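Local coordinates for hypothetical protein APE0525 (Aeropyrum pernix, PDB 2CX0) that is of unknown function but carries a pre-PUA and a PUA domain, consistent with RNA binding and possibly a role in translation initiation, at residues W176-A179 / Q180-K184; I76-L80 / Q81-A85; V117-E120 / G121-R125. All coordinates share one frame; numbering follows the deposited sequence.

Contact 1 of 3, residues W176-A179 / Q180-K184; sequences WELA and QEVGK
W176-A179 and Q180-G183 are consecutive parts of helix 174-183, and i to i+4 hydrogen bonds tie them together. Q180 N donates to W176 O at 2.9 Å, E181 N to E177 O at 3.3 Å, and V182 N to L178 O at 2.9 Å. G183 N closes the series on A179 O, also at 2.9 Å. L178 O receives in addition a weak, strongly bent bond from E181 N.

The main side-chain contact is W176 with Q180. CG of Q180 sits over the six-membered ring of W176, 3.4 Å from its centroid and 14° off the normal, which meets the geometry of a CH-pi contact. The Q180 chain bends at chi2 (-57°), and its amide plane is only 17° from the indole plane, with Q180 CD 3.6 Å from W176 CZ2. The far end of that amide is held from outside, since Q180 OE1 accepts from Q81 NE2. Further round the helix, CD1 of L178 meets CG2 of V182 at 4.2 Å, and both residues pack on L3 of strand 2-5. A179 and V182 rest on P66. This is the regular i to i+4 pattern of an alpha helix, here the C-terminal one, laid against the antiparallel sheet of the N-terminal half.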
# COMPACT_ATOMS: atom_id res chain seq x y z
N TRP A 176 5.85 -1.65 7.28
CA TRP A 176 6.29 -0.28 7.01
C TRP A 176 7.70 -0.07 7.60
O TRP A 176 8.59 0.49 6.91
CB TRP A 176 5.33 0.73 7.65
CG TRP A 176 5.65 2.11 7.21
CD1 TRP A 176 5.28 2.70 6.04
CD2 TRP A 176 6.51 3.03 7.87
NE1 TRP A 176 5.87 3.94 5.91
CE2 TRP A 176 6.63 4.17 7.03
CE3 TRP A 176 7.19 3.01 9.09
CZ2 TRP A 176 7.40 5.29 7.38
CZ3 TRP A 176 7.96 4.12 9.46
CH2 TRP A 176 8.06 5.25 8.60
N GLU A 177 7.92 -0.54 8.83
CA GLU A 177 9.21 -0.32 9.48
C GLU A 177 10.31 -1.10 8.78
O GLU A 177 11.38 -0.60 8.56
CB GLU A 177 9.17 -0.70 10.98
CG GLU A 177 8.27 0.22 11.83
CD GLU A 177 8.77 1.67 11.96
OE1 GLU A 177 9.88 2.04 11.52
OE2 GLU A 177 8.02 2.46 12.54
N LEU A 178 10.01 -2.35 8.45
CA LEU A 178 10.96 -3.15 7.73
C LEU A 178 11.31 -2.48 6.36
O LEU A 178 12.50 -2.38 5.97
CB LEU A 178 10.35 -4.54 7.52
CG LEU A 178 11.19 -5.37 6.53
CD1 LEU A 178 12.62 -5.62 7.10
CD2 LEU A 178 10.45 -6.72 6.31
N ALA A 179 10.28 -2.01 5.66
CA ALA A 179 10.48 -1.39 4.33
C ALA A 179 11.31 -0.12 4.43
O ALA A 179 12.18 0.11 3.57
CB ALA A 179 9.16 -1.09 3.62
N GLN A 180 11.08 0.68 5.49
CA GLN A 180 11.84 1.90 5.71
C GLN A 180 13.34 1.59 5.81
O GLN A 180 14.17 2.32 5.28
CB GLN A 180 11.45 2.56 7.03
CG GLN A 180 10.34 3.50 6.95
CD GLN A 180 10.62 4.59 5.95
OE1 GLN A 180 10.32 4.42 4.78
NE2 GLN A 180 11.21 5.72 6.40
N GLU A 181 13.67 0.50 6.49
CA GLU A 181 15.06 0.13 6.68
C GLU A 181 15.65 -0.49 5.42
O GLU A 181 16.83 -0.28 5.15
CB GLU A 181 15.18 -0.84 7.88
CG GLU A 181 16.55 -0.90 8.50
CD GLU A 181 17.05 0.47 8.98
OE1 GLU A 181 16.25 1.36 9.37
OE2 GLU A 181 18.26 0.63 9.01
N VAL A 182 14.86 -1.26 4.66
CA VAL A 182 15.35 -1.87 3.42
C VAL A 182 15.74 -0.70 2.48
O VAL A 182 16.81 -0.75 1.84
CB VAL A 182 14.27 -2.78 2.72
CG1 VAL A 182 14.73 -3.16 1.30
CG2 VAL A 182 14.10 -4.10 3.50
N GLY A 183 14.88 0.32 2.44
CA GLY A 183 15.05 1.50 1.61
C GLY A 183 16.34 2.23 1.98
O GLY A 183 16.97 2.83 1.10
N LYS A 184 16.70 2.20 3.27
CA LYS A 184 17.93 2.83 3.78
C LYS A 184 19.14 2.05 3.30
O LYS A 184 20.23 2.64 3.36
CB LYS A 184 17.96 2.90 5.32
CG LYS A 184 17.42 4.16 5.92
CD LYS A 184 16.15 4.52 5.20
CE LYS A 184 15.44 5.70 5.87
NZ LYS A 184 14.25 6.14 5.06

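Contact 2 of 3, residues I76-L80 / Q81-A85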
# COMPACT_ATOMS: atom_id res chain seq x y z
N ILE A 76 -1.33 -8.39 -5.23
CA ILE A 76 -0.11 -7.63 -4.97
C ILE A 76 -0.51 -6.16 -4.68
O ILE A 76 -1.27 -5.54 -5.46
CB ILE A 76 0.87 -7.72 -6.16
CG1 ILE A 76 1.39 -9.18 -6.27
CG2 ILE A 76 2.12 -6.77 -5.94
CD1 ILE A 76 1.62 -9.58 -7.71
N TYR A 77 0.02 -5.64 -3.57
CA TYR A 77 -0.23 -4.28 -3.10
C TYR A 77 1.07 -3.45 -2.99
O TYR A 77 2.17 -3.97 -2.88
CB TYR A 77 -0.82 -4.30 -1.67
CG TYR A 77 -2.19 -4.86 -1.54
CD1 TYR A 77 -3.29 -4.02 -1.37
CD2 TYR A 77 -2.38 -6.25 -1.62
CE1 TYR A 77 -4.59 -4.56 -1.27
CE2 TYR A 77 -3.70 -6.82 -1.53
CZ TYR A 77 -4.77 -5.95 -1.36
OH TYR A 77 -6.04 -6.45 -1.32
N PRO A 78 0.93 -2.14 -3.06
CA PRO A 78 2.11 -1.27 -2.94
C PRO A 78 2.32 -0.96 -1.44
O PRO A 78 1.35 -0.85 -0.63
CB PRO A 78 1.70 0.04 -3.63
CG PRO A 78 0.08 0.03 -3.39
CD PRO A 78 -0.30 -1.44 -3.45
N THR A 79 3.59 -0.74 -1.08
CA THR A 79 3.91 -0.26 0.23
C THR A 79 3.69 1.25 0.17
O THR A 79 3.54 1.87 -0.93
CB THR A 79 5.40 -0.41 0.53
OG1 THR A 79 6.16 0.20 -0.57
CG2 THR A 79 5.73 -1.96 0.72
N LEU A 80 3.72 1.88 1.34
CA LEU A 80 3.62 3.36 1.34
C LEU A 80 4.88 3.94 0.70
O LEU A 80 4.84 5.03 0.12
CB LEU A 80 3.45 3.91 2.77
CG LEU A 80 2.10 3.49 3.38
CD1 LEU A 80 2.00 4.25 4.70
CD2 LEU A 80 0.88 3.91 2.48
N GLN A 81 6.03 3.25 0.85
CA GLN A 81 7.29 3.71 0.21
C GLN A 81 7.12 3.75 -1.32
O GLN A 81 7.64 4.66 -1.99
CB GLN A 81 8.49 2.78 0.58
CG GLN A 81 8.95 2.91 2.07
CD GLN A 81 8.05 2.20 3.09
OE1 GLN A 81 7.11 1.47 2.70
NE2 GLN A 81 8.36 2.39 4.39
N CYS A 82 6.39 2.77 -1.87
CA CYS A 82 6.12 2.73 -3.29
C CYS A 82 5.29 3.97 -3.68
O CYS A 82 5.51 4.66 -4.73
CB CYS A 82 5.32 1.45 -3.63
SG CYS A 82 4.79 1.37 -5.37
N LEU A 83 4.34 4.32 -2.83
CA LEU A 83 3.52 5.51 -3.18
C LEU A 83 4.36 6.81 -3.15
O LEU A 83 4.11 7.76 -3.90
CB LEU A 83 2.33 5.64 -2.26
CG LEU A 83 1.41 4.40 -2.28
CD1 LEU A 83 0.15 4.75 -1.43
CD2 LEU A 83 1.00 3.92 -3.72
N LYS A 84 5.36 6.82 -2.29
CA LYS A 84 6.24 7.98 -2.21
C LYS A 84 7.15 8.12 -3.47
O LYS A 84 7.26 9.19 -4.09
CB LYS A 84 7.07 7.88 -0.93
CG LYS A 84 7.97 9.09 -0.72
CD LYS A 84 8.54 9.11 0.72
CE LYS A 84 9.52 10.29 0.94
NZ LYS A 84 10.12 10.25 2.33
N ALA A 85 7.70 7.02 -3.89
CA ALA A 85 8.57 7.03 -5.00
C ALA A 85 7.82 7.17 -6.34
O ALA A 85 8.31 7.84 -7.24
CB ALA A 85 9.47 5.71 -4.95
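P78, at the end of strand 76-78, makes the first contact with the turn of helix that follows. Its CB lies 3.8 Å from C82 SG and 3.9 Å from L83 CD2, so one ring carbon meets both residues; W90 covers the same cluster. T79 comes next, at the N-cap. Its OG1 accepts from C82 N at 2.9 Å with an N-H...O angle of 149°, and chi1 of 52° places the hydroxyl between backbone N and carbonyl carbon, facing the first turn. The same OG1 is hydrogen-bonded to P66 O, which couples the cap to strand 65-70. The T79 carbonyl O takes L83 N at 3.2 Å. The side chain of Q81 crosses T79 at about a right angle, bringing OE1 to 3.3 Å from T79 CB; this buried oxygen has no polar partner in the model, while the amide nitrogen turns to Q180. At L80 the carbonyl O receives K84 N at 3.0 Å, while CD2 meets L83 CD1 at 4.1 Å, and both leucines pack on V142 of strand 138-145. A threonine N-cap with its i to i+3 bond, followed by i to i+4 bonding, identifies a capped strand-to-helix junction, here at the start of helix 80-86.

Contact 3 of 3, residues V117-E120 / G121-R125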
# COMPACT_ATOMS: atom_id res chain seq x y z
N VAL A 117 -13.22 12.86 3.66
CA VAL A 117 -13.52 14.22 3.22
C VAL A 117 -13.39 14.43 1.73
O VAL A 117 -13.61 15.54 1.21
CB VAL A 117 -12.60 15.28 3.91
CG1 VAL A 117 -12.83 15.24 5.49
CG2 VAL A 117 -11.10 14.96 3.60
N GLY A 118 -13.03 13.38 1.01
CA GLY A 118 -12.86 13.55 -0.43
C GLY A 118 -12.59 12.22 -1.09
O GLY A 118 -12.09 11.27 -0.43
N VAL A 119 -13.00 12.11 -2.35
CA VAL A 119 -12.78 10.89 -3.13
C VAL A 119 -12.20 11.24 -4.49
O VAL A 119 -12.68 12.19 -5.14
CB VAL A 119 -14.06 10.12 -3.38
CG1 VAL A 119 -13.76 8.95 -4.33
CG2 VAL A 119 -14.67 9.64 -2.05
N GLU A 120 -11.16 10.52 -4.94
CA GLU A 120 -10.59 10.80 -6.24
C GLU A 120 -10.50 9.52 -7.01
O GLU A 120 -10.24 8.42 -6.44
CB GLU A 120 -9.16 11.37 -6.12
CG GLU A 120 -9.11 12.80 -5.64
CD GLU A 120 -7.71 13.29 -5.28
OE1 GLU A 120 -6.70 12.63 -5.63
OE2 GLU A 120 -7.62 14.37 -4.66
N GLY A 121 -10.68 9.64 -8.32
CA GLY A 121 -10.59 8.43 -9.14
C GLY A 121 -11.93 7.75 -9.25
O GLY A 121 -12.96 8.31 -8.85
N SER A 122 -11.92 6.51 -9.74
CA SER A 122 -13.13 5.73 -9.95
C SER A 122 -12.81 4.29 -9.53
O SER A 122 -11.83 3.72 -10.00
CB SER A 122 -13.51 5.80 -11.43
OG SER A 122 -14.69 5.06 -11.67
N PHE A 123 -13.59 3.71 -8.63
CA PHE A 123 -13.29 2.36 -8.19
C PHE A 123 -14.54 1.70 -7.67
O PHE A 123 -15.56 2.37 -7.38
CB PHE A 123 -12.20 2.37 -7.10
CG PHE A 123 -12.49 3.26 -5.94
CD1 PHE A 123 -13.27 2.83 -4.87
CD2 PHE A 123 -11.94 4.56 -5.91
CE1 PHE A 123 -13.50 3.70 -3.76
CE2 PHE A 123 -12.16 5.40 -4.84
CZ PHE A 123 -12.94 4.98 -3.76
N THR A 124 -14.48 0.38 -7.57
CA THR A 124 -15.62 -0.34 -7.03
C THR A 124 -15.20 -1.07 -5.77
O THR A 124 -14.01 -1.19 -5.48
CB THR A 124 -16.17 -1.36 -8.09
OG1 THR A 124 -15.14 -2.27 -8.43
CG2 THR A 124 -16.59 -0.65 -9.35
N ARG A 125 -16.20 -1.56 -5.01
CA ARG A 125 -15.93 -2.32 -3.81
C ARG A 125 -14.91 -3.40 -4.17
O ARG A 125 -15.04 -4.04 -5.23
CB ARG A 125 -17.26 -2.98 -3.32
CG ARG A 125 -17.10 -4.10 -2.31
CD ARG A 125 -18.43 -4.41 -1.64
NE ARG A 125 -19.36 -3.32 -1.85
CZ ARG A 125 -20.26 -2.90 -0.96
NH1 ARG A 125 -20.35 -3.48 0.24
NH2 ARG A 125 -21.07 -1.90 -1.28
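The end of an outermost strand of the PUA-domain sheet, where 116-121 runs out into the loop leading to strand 128-133, brings V119 and F123 together. V119 CG1 lies 3.9 Å from F123 CE2 and 4.1 Å from F123 CZ, an oblique apolar contact between residues four apart. A chi1 of 53° sets F123 CG between the backbone N and the carbonyl carbon, and the end of the side chain comes back toward the strand. The ring also presents its edge to the backbone: E120 O lies near the ring plane, 3.9 Å from F123 CE2. No hydrogen bond joins the two segments; F123 N instead bonds to S149 OG, and the ring touches V95. V119 packs against helix 149-158 through L152 and Y156. G121 has a positive phi (88°), and a CB at these backbone angles would be jammed against E120 O. The carboxylate of E120 is held by a salt bridge from OE1 to R137. Earlier in the strand, V117 and G118 both face L96 of strand 93-97. That pairing defines a classic beta bulge in edge strand 116-121 of the mixed PUA sheet, shortly before the chain passes into the loop.

Overall arrangement
Along the chain, contact 2 comes first, contact 3 second and contact 1 last. Contact 2 begins on the final strand of the antiparallel sheet, and contact 1, though C-terminal, returns to pack on that same sheet. Their centres are 12 Å apart and they touch: W176 CD1 meets L80 CD1 at 3.9 Å, so helices 80-86 and 174-183 meet directly. Contact 3 belongs to the mixed PUA sheet, its centre 18 Å from that of contact 2 and 29 Å from that of contact 1. Through V142, contact 2 also reaches the PUA sheet, so it lies where the two halves of the protein join.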